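Local structure of N-acetylmuramoyl-L-alanine amidase domain-containing protein SAOUHSC_02979 (Staphylococcus aureus, 5T1Q) at residues Q252-V257 and H276-R281; M246-G251 and Y256-M261; K262-S267 and V315-K320; S269-D274 and Q283-Q288. The protein probably hydrolyses amide bonds in cell-wall peptidoglycan as a secreted enzyme, of which this chain comprises the glucosaminidase-family and C-terminal CHAP regions. All coordinates share one frame; numbering follows the deposited sequence.

Contact 1: residues Q252-V257 and H276-R281; sequences QCTWYV and HNWNNR. With NA (sodium ion), chain E.
W278 packs its indole against T254 and V257, joining the start of helix 278-284 to helix 253-262 in the CHAP domain, whose family clan is that of papain-like cysteine peptidases. Helix 253-262 begins with C253, which lies with H314 and E331 in a geometry consistent with a catalytic triad.

The contact is buried and largely apolar, with no hydrogen bond between the segments. The six-membered part of the indole reaches the helix backbone, where W278 CH2 stands 3.5 Å from T254 O. T254 CB lies 3.7 Å from W278 CZ2, and T254 CG2, anti to the carbonyl carbon, also reaches W278 NE1 and CZ2. On the next turn V257 CG1 meets W278 CZ3 at 4.0 Å.

Polar ends turn to other partners. T254 OG1 is hydrogen-bonded to Q20 O, and the indole N-H of W278 to G273 O, which fixes the ring's rotation.

A sodium ion sits at the start of helix 278-284, bound by six oxygens that include two waters and E302 OE1; N279 OD1 lies 2.5 Å from the sodium, N280 OD1 2.3 Å, and the backbone oxygen H276 O 2.2 Å.

Contact 2: residues M246-G251 and Y256-M261; sequences MPYPHG and YVYNRM
The hydroxyl of Y248 is gripped twice, by hydrogen bonds with S269 O and L272 N, so the ring of Y248 is anchored at its far end while its flank rests on Y258. This is the loop of the CHAP domain that runs into helix 253-262, the helix that carries C253 at its start; the loop folds back over the helix's second turn.

Two residues of the loop carry the contact. P247 supplies a CH-pi interaction: its CG sits over the centre of the Y258 ring, 3.4 Å from the centroid and only 9° off the ring normal. The pyrrolidine approaches from the opposite direction to the tyrosine, and P247 CD follows on the same side, 3.9 Å from Y258 CE1. With CG anti to the backbone N (chi1 174°), Y258 extends from the helix toward the loop.

Y248 crosses Y258 at about a right angle and touches its CB and the adjoining ring carbon CD2, along one flank of its own ring. The phenol of Y248 also meets the indole of W278, with the planes about 40° apart, so it bridges both helices of this region. Where the loop turns into the helix, G251 has a positive phi, and G251 O is hydrogen-bonded to S332 OG. Between the two tyrosines, Y248 CD2 lies 4.1 Å from Y258 CB.

Contact 3: residues K262-S267 and V315-K320; sequences KQFGTS and VAFVEK
F264 lays the rim of its ring beside the rim of F317, joining the turn after helix 253-262 to strand 314-321 of the CHAP-domain sheet. The ring planes are only 4° apart and the centroids are separated by 5.6 Å, with neither ring over the other's face. F264 CE2 comes to 3.6 Å from F317 CZ, and F264 CD2 is equally close to that atom.

The imidazole of H296 accompanies both: it stacks on F264 and meets F317 with the planes at about 20°, so it contacts both of the nearly parallel rings. F317 reaches out from the strand with CG anti to the backbone N (chi1 179°). The turn that delivers F264 is of type I, running from K262 to G265 and closed by a backbone bond from G265 N to K262 O of 3.0 Å.

Beyond F317 the strand is irregular: a classic beta bulge sets both E319 and K320 opposite V328 of the neighbouring strand. The carboxylate carbon of E319 lies at the edge of the F317 ring, in its plane, where the weakly positive ring hydrogens would probably favour it. Two polar partners hold that carboxylate, R260 NH2 in a salt bridge with E319 OE1 and S330 OG in a hydrogen bond with E319 OE2.

Contact 4: residues S269-D274 and Q283-Q288; sequences SGDLGD and QYRDYQ
The guanidinium of R285 receives D271 at its edge, while the phenol ring of Y287 has K359 in a cation-pi interaction and its hydroxyl directed at S269. D271 OD2 lies just 2° out of the guanidinium plane and takes the N-H of NE, forming a salt bridge in which R285 NE and D271 OD2 are 2.9 Å apart, with a fairly straight hydrogen bond (159°). The two flat groups are not coplanar: their planes stand 62° apart, and the donor meets OD2 from above the carboxylate plane. Only one N-H of the arginine is thus used on the acid. NH2 is hydrogen-bonded to R281 O, back along the arginine's own helix, so separate partners fix both position and rotation of the group.

The other carboxylate oxygen is held from within the loop. S269 OG donates to D271 OD1 over 2.7 Å, nearly along the C-O axis, which orients the acid for the arginine. The serine also contributes its backbone: S269 N donates to Y287 OH at 3.0 Å, though the bond is bent. Apolar contact is slight, with L272 CD2 sliding past the extended arginine chain to lie 4.0 Å from R285 CD.

In the CHAP fold this ties the loop following helix 253-262 to the place where helix 278-284 ends and the chain turns into edge strand 288-290. R281 NH1 of that helix grips D271 O, L272 packs on W278, and Y287 packs on A282 of the same helix and on I356 of strand 354-357.

Along the chain, contact 2 comes first, closing the short connection from loop 246-251 to helix 253-262. Contact 1 starts on that helix, shares Y256 and V257 with contact 2, and reaches forward to helix 278-284. Contact 3 opens where helix 253-262 ends and closes at strand 314-321, making the longest loop of the four; contact 4 is nested inside it and joins the inter-helix loop to the end of helix 278-284. Contact 1 crosses both contact 3 and contact 4. Together they fasten the two helices and the loop between them to one another and, through contact 3, to the central sheet of the CHAP domain.

Contact 1: residues Q252-V257 and H276-R281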
# COMPACT_ATOMS: atom_id res chain seq x y z
N GLN A 252 -5.42 -4.72 -4.02
CA GLN A 252 -6.87 -4.73 -4.32
C GLN A 252 -7.60 -5.83 -3.54
O GLN A 252 -6.95 -6.69 -2.93
CB GLN A 252 -7.10 -4.83 -5.82
CG GLN A 252 -6.49 -3.66 -6.56
CD GLN A 252 -7.08 -2.32 -6.12
OE1 GLN A 252 -8.29 -2.17 -6.02
NE2 GLN A 252 -6.22 -1.36 -5.85
N CYS A 253 -8.93 -5.79 -3.53
CA CYS A 253 -9.70 -6.74 -2.72
C CYS A 253 -9.42 -8.18 -3.07
O CYS A 253 -9.38 -9.03 -2.21
CB CYS A 253 -11.20 -6.46 -2.80
SG CYS A 253 -11.93 -6.57 -4.44
N THR A 254 -9.21 -8.43 -4.36
CA THR A 254 -8.90 -9.74 -4.90
C THR A 254 -7.55 -10.21 -4.39
O THR A 254 -7.43 -11.31 -3.86
CB THR A 254 -8.87 -9.66 -6.44
OG1 THR A 254 -8.13 -8.51 -6.81
CG2 THR A 254 -10.26 -9.50 -7.00
N TRP A 255 -6.54 -9.36 -4.52
CA TRP A 255 -5.20 -9.68 -4.00
C TRP A 255 -5.23 -9.96 -2.50
O TRP A 255 -4.54 -10.85 -2.01
CB TRP A 255 -4.24 -8.51 -4.29
CG TRP A 255 -2.88 -8.67 -3.68
CD1 TRP A 255 -1.77 -9.20 -4.26
CD2 TRP A 255 -2.49 -8.29 -2.35
NE1 TRP A 255 -0.71 -9.18 -3.38
CE2 TRP A 255 -1.14 -8.62 -2.20
CE3 TRP A 255 -3.17 -7.70 -1.28
CZ2 TRP A 255 -0.44 -8.39 -1.01
CZ3 TRP A 255 -2.46 -7.47 -0.10
CH2 TRP A 255 -1.12 -7.81 0.02
N TYR A 256 -6.00 -9.19 -1.76
CA TYR A 256 -6.03 -9.36 -0.31
C TYR A 256 -6.57 -10.73 0.08
O TYR A 256 -5.97 -11.41 0.91
CB TYR A 256 -6.81 -8.22 0.41
CG TYR A 256 -6.96 -8.50 1.87
CD1 TYR A 256 -5.92 -8.21 2.77
CD2 TYR A 256 -8.11 -9.13 2.37
CE1 TYR A 256 -6.05 -8.50 4.11
CE2 TYR A 256 -8.23 -9.45 3.72
CZ TYR A 256 -7.20 -9.13 4.58
OH TYR A 256 -7.32 -9.43 5.90
N VAL A 257 -7.69 -11.13 -0.52
CA VAL A 257 -8.28 -12.42 -0.18
C VAL A 257 -7.35 -13.61 -0.56
O VAL A 257 -7.24 -14.58 0.18
CB VAL A 257 -9.68 -12.58 -0.78
CG1 VAL A 257 -10.26 -13.94 -0.42
CG2 VAL A 257 -10.61 -11.46 -0.29
N HIS A 276 -16.65 -10.06 -8.58
CA HIS A 276 -17.97 -10.64 -8.77
C HIS A 276 -17.96 -11.94 -9.56
O HIS A 276 -18.92 -12.71 -9.47
CB HIS A 276 -18.93 -9.64 -9.44
CG HIS A 276 -18.60 -9.34 -10.85
ND1 HIS A 276 -19.35 -9.83 -11.90
CD2 HIS A 276 -17.58 -8.65 -11.41
CE1 HIS A 276 -18.82 -9.43 -13.04
NE2 HIS A 276 -17.73 -8.73 -12.78
N ASN A 277 -16.92 -12.17 -10.37
CA ASN A 277 -16.81 -13.41 -11.12
C ASN A 277 -16.21 -14.54 -10.32
O ASN A 277 -16.14 -15.65 -10.82
CB ASN A 277 -15.93 -13.22 -12.37
CG ASN A 277 -16.67 -12.57 -13.51
OD1 ASN A 277 -17.85 -12.84 -13.73
ND2 ASN A 277 -15.96 -11.75 -14.27
N TRP A 278 -15.79 -14.29 -9.09
CA TRP A 278 -15.15 -15.34 -8.30
C TRP A 278 -16.03 -16.55 -8.00
O TRP A 278 -15.59 -17.68 -8.15
CB TRP A 278 -14.58 -14.76 -7.00
CG TRP A 278 -13.22 -14.11 -7.17
CD1 TRP A 278 -12.81 -13.34 -8.21
CD2 TRP A 278 -12.16 -14.12 -6.22
NE1 TRP A 278 -11.50 -12.92 -7.99
CE2 TRP A 278 -11.10 -13.37 -6.77
CE3 TRP A 278 -12.00 -14.70 -4.96
CZ2 TRP A 278 -9.89 -13.19 -6.10
CZ3 TRP A 278 -10.78 -14.54 -4.30
CH2 TRP A 278 -9.75 -13.79 -4.87
N ASN A 279 -17.28 -16.30 -7.61
CA ASN A 279 -18.17 -17.40 -7.24
C ASN A 279 -18.54 -18.32 -8.42
O ASN A 279 -18.46 -19.53 -8.29
CB ASN A 279 -19.41 -16.92 -6.45
CG ASN A 279 -20.26 -15.93 -7.20
OD1 ASN A 279 -19.79 -15.25 -8.13
ND2 ASN A 279 -21.51 -15.81 -6.80
N ASN A 280 -18.95 -17.74 -9.55
CA ASN A 280 -19.31 -18.54 -10.73
C ASN A 280 -18.06 -19.20 -11.36
O ASN A 280 -18.10 -20.35 -11.75
CB ASN A 280 -20.09 -17.73 -11.78
CG ASN A 280 -19.48 -16.37 -12.03
OD1 ASN A 280 -19.52 -15.49 -11.15
ND2 ASN A 280 -18.92 -16.17 -13.21
N ARG A 281 -16.94 -18.49 -11.44
CA ARG A 281 -15.75 -19.12 -11.97
C ARG A 281 -15.22 -20.21 -11.05
O ARG A 281 -14.85 -21.28 -11.52
CB ARG A 281 -14.65 -18.11 -12.27
CG ARG A 281 -14.97 -17.21 -13.45
CD ARG A 281 -13.74 -16.47 -13.93
NE ARG A 281 -14.06 -15.49 -14.95
CZ ARG A 281 -13.19 -14.68 -15.54
NH1 ARG A 281 -11.88 -14.73 -15.24
NH2 ARG A 281 -13.62 -13.82 -16.44
NA NA E . -20.72 -13.88 -9.95
O HOH W 1 -20.94 -12.60 -11.82
O HOH W 2 -22.98 -15.09 -10.06

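Contact 2: residues M246-G251 and Y256-M261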
# COMPACT_ATOMS: atom_id res chain seq x y z
N MSE A 246 2.19 -12.74 -7.90
CA MSE A 246 1.20 -11.67 -7.93
C MSE A 246 0.09 -11.99 -8.90
O MSE A 246 0.06 -11.46 -10.00
CB MSE A 246 1.95 -10.44 -8.40
CG MSE A 246 1.16 -9.16 -8.15
SE MSE A 246 1.14 -8.75 -6.22
CE MSE A 246 2.91 -9.44 -5.71
N PRO A 247 -0.84 -12.85 -8.51
CA PRO A 247 -1.95 -13.22 -9.41
C PRO A 247 -3.01 -12.12 -9.60
O PRO A 247 -3.70 -12.12 -10.61
CB PRO A 247 -2.54 -14.47 -8.74
CG PRO A 247 -2.25 -14.29 -7.30
CD PRO A 247 -0.99 -13.48 -7.18
N TYR A 248 -3.12 -11.19 -8.65
CA TYR A 248 -4.05 -10.05 -8.74
C TYR A 248 -3.29 -8.74 -8.42
O TYR A 248 -2.30 -8.78 -7.69
CB TYR A 248 -5.25 -10.25 -7.77
CG TYR A 248 -6.03 -11.52 -8.03
CD1 TYR A 248 -7.00 -11.57 -9.03
CD2 TYR A 248 -5.76 -12.70 -7.32
CE1 TYR A 248 -7.69 -12.74 -9.30
CE2 TYR A 248 -6.46 -13.88 -7.58
CZ TYR A 248 -7.42 -13.89 -8.57
OH TYR A 248 -8.12 -15.03 -8.86
N PRO A 249 -3.73 -7.59 -8.97
CA PRO A 249 -3.04 -6.31 -8.70
C PRO A 249 -2.88 -6.04 -7.21
O PRO A 249 -3.84 -6.09 -6.45
CB PRO A 249 -3.97 -5.28 -9.34
CG PRO A 249 -4.65 -6.02 -10.43
CD PRO A 249 -4.85 -7.41 -9.92
N HIS A 250 -1.65 -5.78 -6.81
CA HIS A 250 -1.30 -5.56 -5.42
C HIS A 250 -2.24 -4.65 -4.64
O HIS A 250 -2.59 -3.55 -5.08
CB HIS A 250 0.12 -5.01 -5.34
CG HIS A 250 0.68 -5.03 -3.97
ND1 HIS A 250 0.59 -3.95 -3.11
CD2 HIS A 250 1.33 -6.00 -3.29
CE1 HIS A 250 1.15 -4.27 -1.96
NE2 HIS A 250 1.61 -5.50 -2.04
N GLY A 251 -2.62 -5.12 -3.45
CA GLY A 251 -3.49 -4.34 -2.56
C GLY A 251 -4.98 -4.36 -2.82
O GLY A 251 -5.75 -4.03 -1.93
N TYR A 256 -6.00 -9.19 -1.76
CA TYR A 256 -6.03 -9.36 -0.31
C TYR A 256 -6.57 -10.73 0.08
O TYR A 256 -5.97 -11.41 0.91
CB TYR A 256 -6.81 -8.22 0.41
CG TYR A 256 -6.96 -8.50 1.87
CD1 TYR A 256 -5.92 -8.21 2.77
CD2 TYR A 256 -8.11 -9.13 2.37
CE1 TYR A 256 -6.05 -8.50 4.11
CE2 TYR A 256 -8.23 -9.45 3.72
CZ TYR A 256 -7.20 -9.13 4.58
OH TYR A 256 -7.32 -9.43 5.90
N VAL A 257 -7.69 -11.13 -0.52
CA VAL A 257 -8.28 -12.42 -0.18
C VAL A 257 -7.35 -13.61 -0.56
O VAL A 257 -7.24 -14.58 0.18
CB VAL A 257 -9.68 -12.58 -0.78
CG1 VAL A 257 -10.26 -13.94 -0.42
CG2 VAL A 257 -10.61 -11.46 -0.29
N TYR A 258 -6.71 -13.52 -1.72
CA TYR A 258 -5.76 -14.52 -2.16
C TYR A 258 -4.67 -14.70 -1.10
O TYR A 258 -4.38 -15.82 -0.69
CB TYR A 258 -5.15 -14.12 -3.51
CG TYR A 258 -4.03 -15.03 -3.98
CD1 TYR A 258 -2.70 -14.81 -3.59
CD2 TYR A 258 -4.29 -16.10 -4.83
CE1 TYR A 258 -1.67 -15.65 -4.02
CE2 TYR A 258 -3.27 -16.95 -5.26
CZ TYR A 258 -1.97 -16.72 -4.85
OH TYR A 258 -0.96 -17.56 -5.29
N ASN A 259 -4.08 -13.58 -0.66
CA ASN A 259 -3.00 -13.61 0.35
C ASN A 259 -3.47 -14.03 1.73
O ASN A 259 -2.83 -14.85 2.38
CB ASN A 259 -2.27 -12.27 0.43
CG ASN A 259 -1.31 -12.07 -0.73
OD1 ASN A 259 -1.66 -11.47 -1.74
ND2 ASN A 259 -0.14 -12.66 -0.64
N ARG A 260 -4.60 -13.50 2.17
CA ARG A 260 -5.10 -13.84 3.50
C ARG A 260 -5.40 -15.32 3.60
O ARG A 260 -5.11 -15.94 4.61
CB ARG A 260 -6.34 -13.00 3.84
CG ARG A 260 -6.93 -13.23 5.22
CD ARG A 260 -5.94 -12.93 6.32
NE ARG A 260 -6.54 -12.98 7.64
CZ ARG A 260 -5.87 -12.82 8.78
NH1 ARG A 260 -4.56 -12.61 8.77
NH2 ARG A 260 -6.52 -12.87 9.94
N MSE A 261 -5.95 -15.90 2.52
CA MSE A 261 -6.27 -17.34 2.49
C MSE A 261 -5.00 -18.16 2.62
O MSE A 261 -5.00 -19.20 3.28
CB MSE A 261 -7.00 -17.74 1.22
CG MSE A 261 -8.47 -17.33 1.28
SE MSE A 261 -9.38 -17.80 -0.41
CE MSE A 261 -9.91 -19.56 0.26

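Contact 3: residues K262-S267 and V315-K320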
# COMPACT_ATOMS: atom_id res chain seq x y z
N LYS A 262 -3.94 -17.72 1.97
CA LYS A 262 -2.65 -18.43 2.05
C LYS A 262 -2.06 -18.50 3.45
O LYS A 262 -1.39 -19.46 3.77
CB LYS A 262 -1.61 -17.85 1.09
CG LYS A 262 -1.58 -18.58 -0.23
CD LYS A 262 -0.59 -17.96 -1.21
CE LYS A 262 -0.29 -18.93 -2.34
NZ LYS A 262 -1.53 -19.52 -2.94
N GLN A 263 -2.31 -17.50 4.30
CA GLN A 263 -1.81 -17.55 5.67
C GLN A 263 -2.36 -18.75 6.43
O GLN A 263 -1.76 -19.19 7.42
CB GLN A 263 -2.17 -16.29 6.45
CG GLN A 263 -1.56 -15.02 5.92
CD GLN A 263 -1.78 -13.87 6.87
OE1 GLN A 263 -2.65 -13.03 6.65
NE2 GLN A 263 -1.04 -13.86 7.98
N PHE A 264 -3.51 -19.25 5.99
CA PHE A 264 -4.12 -20.41 6.64
C PHE A 264 -3.95 -21.71 5.85
O PHE A 264 -4.68 -22.67 6.06
CB PHE A 264 -5.59 -20.11 6.93
CG PHE A 264 -5.78 -18.93 7.83
CD1 PHE A 264 -5.56 -19.03 9.20
CD2 PHE A 264 -6.17 -17.69 7.31
CE1 PHE A 264 -5.74 -17.93 10.03
CE2 PHE A 264 -6.36 -16.60 8.14
CZ PHE A 264 -6.15 -16.72 9.50
N GLY A 265 -2.98 -21.73 4.92
CA GLY A 265 -2.67 -22.93 4.15
C GLY A 265 -3.72 -23.38 3.17
O GLY A 265 -3.94 -24.58 3.01
N THR A 266 -4.39 -22.43 2.52
CA THR A 266 -5.40 -22.78 1.52
C THR A 266 -5.25 -21.80 0.38
O THR A 266 -4.89 -20.64 0.58
CB THR A 266 -6.84 -22.79 2.08
OG1 THR A 266 -7.42 -21.48 2.05
CG2 THR A 266 -6.88 -23.36 3.50
N SER A 267 -5.51 -22.27 -0.83
CA SER A 267 -5.34 -21.43 -1.99
C SER A 267 -6.56 -21.36 -2.88
O SER A 267 -7.46 -22.20 -2.84
CB SER A 267 -4.15 -21.92 -2.81
OG SER A 267 -4.39 -23.22 -3.32
N VAL A 315 -14.97 -8.73 -2.94
CA VAL A 315 -14.61 -9.98 -2.31
C VAL A 315 -13.88 -9.68 -1.00
O VAL A 315 -13.09 -8.73 -0.90
CB VAL A 315 -13.85 -10.94 -3.27
CG1 VAL A 315 -12.47 -10.39 -3.65
CG2 VAL A 315 -13.72 -12.32 -2.68
N ALA A 316 -14.16 -10.50 0.01
CA ALA A 316 -13.58 -10.34 1.35
C ALA A 316 -13.29 -11.70 1.94
O ALA A 316 -13.67 -12.72 1.36
CB ALA A 316 -14.54 -9.57 2.24
N PHE A 317 -12.60 -11.71 3.07
CA PHE A 317 -12.23 -12.95 3.75
C PHE A 317 -13.04 -13.11 5.03
O PHE A 317 -13.12 -12.17 5.82
CB PHE A 317 -10.73 -12.91 4.07
CG PHE A 317 -10.23 -14.14 4.79
CD1 PHE A 317 -9.91 -15.28 4.09
CD2 PHE A 317 -10.08 -14.15 6.17
CE1 PHE A 317 -9.45 -16.43 4.74
CE2 PHE A 317 -9.64 -15.29 6.83
CZ PHE A 317 -9.31 -16.43 6.11
N VAL A 318 -13.64 -14.28 5.24
CA VAL A 318 -14.43 -14.53 6.45
C VAL A 318 -13.50 -14.88 7.64
O VAL A 318 -12.92 -15.96 7.69
CB VAL A 318 -15.43 -15.69 6.25
CG1 VAL A 318 -16.24 -15.94 7.52
CG2 VAL A 318 -16.35 -15.40 5.08
N GLU A 319 -13.37 -13.94 8.58
CA GLU A 319 -12.55 -14.17 9.78
C GLU A 319 -13.31 -15.00 10.81
O GLU A 319 -12.71 -15.80 11.53
CB GLU A 319 -12.16 -12.85 10.44
CG GLU A 319 -11.32 -11.91 9.58
CD GLU A 319 -9.88 -12.35 9.37
OE1 GLU A 319 -9.42 -13.34 10.01
OE2 GLU A 319 -9.19 -11.69 8.57
N LYS A 320 -14.61 -14.82 10.89
CA LYS A 320 -15.43 -15.51 11.89
C LYS A 320 -16.88 -15.61 11.47
O LYS A 320 -17.40 -14.73 10.80
CB LYS A 320 -15.37 -14.73 13.21
CG LYS A 320 -16.10 -15.38 14.38
CD LYS A 320 -16.00 -14.51 15.62
CE LYS A 320 -16.76 -15.11 16.79
NZ LYS A 320 -16.61 -14.22 17.96

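Contact 4: residues S269-D274 and Q283-Q288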
# COMPACT_ATOMS: atom_id res chain seq x y z
N SER A 269 -7.19 -20.01 -7.13
CA SER A 269 -6.44 -19.66 -8.36
C SER A 269 -6.41 -18.17 -8.72
O SER A 269 -7.20 -17.37 -8.20
CB SER A 269 -6.92 -20.47 -9.57
OG SER A 269 -8.28 -20.27 -9.80
N GLY A 270 -5.50 -17.84 -9.62
CA GLY A 270 -5.29 -16.47 -10.05
C GLY A 270 -6.07 -16.05 -11.27
O GLY A 270 -5.92 -14.90 -11.72
N ASP A 271 -6.91 -16.96 -11.79
CA ASP A 271 -7.68 -16.73 -13.00
C ASP A 271 -9.17 -16.42 -12.75
O ASP A 271 -9.99 -16.52 -13.67
CB ASP A 271 -7.56 -17.96 -13.93
CG ASP A 271 -8.44 -19.18 -13.49
OD1 ASP A 271 -8.76 -19.33 -12.28
OD2 ASP A 271 -8.82 -19.99 -14.36
N LEU A 272 -9.53 -16.05 -11.52
CA LEU A 272 -10.94 -15.80 -11.22
C LEU A 272 -11.43 -14.41 -11.68
O LEU A 272 -12.63 -14.14 -11.60
CB LEU A 272 -11.22 -16.03 -9.73
CG LEU A 272 -10.94 -17.45 -9.18
CD1 LEU A 272 -11.30 -17.51 -7.72
CD2 LEU A 272 -11.67 -18.56 -9.91
N GLY A 273 -10.52 -13.56 -12.15
CA GLY A 273 -10.90 -12.22 -12.65
C GLY A 273 -11.37 -11.26 -11.56
O GLY A 273 -10.96 -11.36 -10.40
N ASP A 274 -12.21 -10.30 -11.95
CA ASP A 274 -12.76 -9.34 -10.98
C ASP A 274 -13.60 -10.05 -9.94
O ASP A 274 -14.16 -11.11 -10.19
CB ASP A 274 -13.60 -8.27 -11.68
CG ASP A 274 -12.81 -7.51 -12.73
OD1 ASP A 274 -11.57 -7.34 -12.57
OD2 ASP A 274 -13.43 -7.09 -13.71
N GLN A 283 -16.83 -22.02 -8.86
CA GLN A 283 -17.78 -23.13 -8.98
C GLN A 283 -17.47 -23.99 -10.21
O GLN A 283 -17.49 -25.21 -10.14
CB GLN A 283 -19.21 -22.56 -9.04
CG GLN A 283 -20.34 -23.52 -9.42
CD GLN A 283 -20.57 -24.63 -8.41
OE1 GLN A 283 -20.42 -24.45 -7.20
NE2 GLN A 283 -20.95 -25.78 -8.91
N TYR A 284 -17.17 -23.34 -11.33
CA TYR A 284 -16.84 -24.09 -12.54
C TYR A 284 -15.50 -24.83 -12.38
O TYR A 284 -15.37 -25.96 -12.85
CB TYR A 284 -16.82 -23.18 -13.78
CG TYR A 284 -16.57 -23.97 -15.05
CD1 TYR A 284 -17.61 -24.58 -15.72
CD2 TYR A 284 -15.27 -24.15 -15.55
CE1 TYR A 284 -17.38 -25.33 -16.88
CE2 TYR A 284 -15.03 -24.89 -16.70
CZ TYR A 284 -16.07 -25.48 -17.36
OH TYR A 284 -15.83 -26.22 -18.50
N ARG A 285 -14.56 -24.19 -11.70
CA ARG A 285 -13.20 -24.72 -11.48
C ARG A 285 -13.05 -25.65 -10.26
O ARG A 285 -11.98 -25.77 -9.66
CB ARG A 285 -12.19 -23.55 -11.46
CG ARG A 285 -12.04 -22.86 -12.82
CD ARG A 285 -11.65 -21.39 -12.69
NE ARG A 285 -11.64 -20.66 -13.96
CZ ARG A 285 -12.72 -20.33 -14.68
NH1 ARG A 285 -12.55 -19.65 -15.81
NH2 ARG A 285 -13.95 -20.69 -14.32
N ASP A 286 -14.16 -26.30 -9.89
CA ASP A 286 -14.17 -27.36 -8.87
C ASP A 286 -14.00 -26.94 -7.40
O ASP A 286 -13.64 -27.77 -6.57
CB ASP A 286 -13.12 -28.43 -9.22
CG ASP A 286 -13.45 -29.80 -8.62
OD1 ASP A 286 -14.62 -30.23 -8.73
OD2 ASP A 286 -12.53 -30.47 -8.08
N TYR A 287 -14.24 -25.68 -7.07
CA TYR A 287 -14.19 -25.24 -5.67
C TYR A 287 -15.56 -25.45 -5.04
O TYR A 287 -16.56 -25.44 -5.76
CB TYR A 287 -13.82 -23.77 -5.59
CG TYR A 287 -12.40 -23.48 -5.92
CD1 TYR A 287 -11.97 -23.37 -7.23
CD2 TYR A 287 -11.47 -23.31 -4.91
CE1 TYR A 287 -10.64 -23.11 -7.53
CE2 TYR A 287 -10.14 -23.06 -5.20
CZ TYR A 287 -9.74 -22.96 -6.52
OH TYR A 287 -8.42 -22.71 -6.79
N GLN A 288 -15.59 -25.66 -3.72
CA GLN A 288 -16.85 -25.78 -2.98
C GLN A 288 -17.37 -24.34 -2.83
O GLN A 288 -16.67 -23.48 -2.29
CB GLN A 288 -16.64 -26.37 -1.57
CG GLN A 288 -15.87 -27.70 -1.50
CD GLN A 288 -15.13 -27.91 -0.15
OE1 GLN A 288 -13.94 -28.28 -0.13
NE2 GLN A 288 -15.81 -27.61 0.96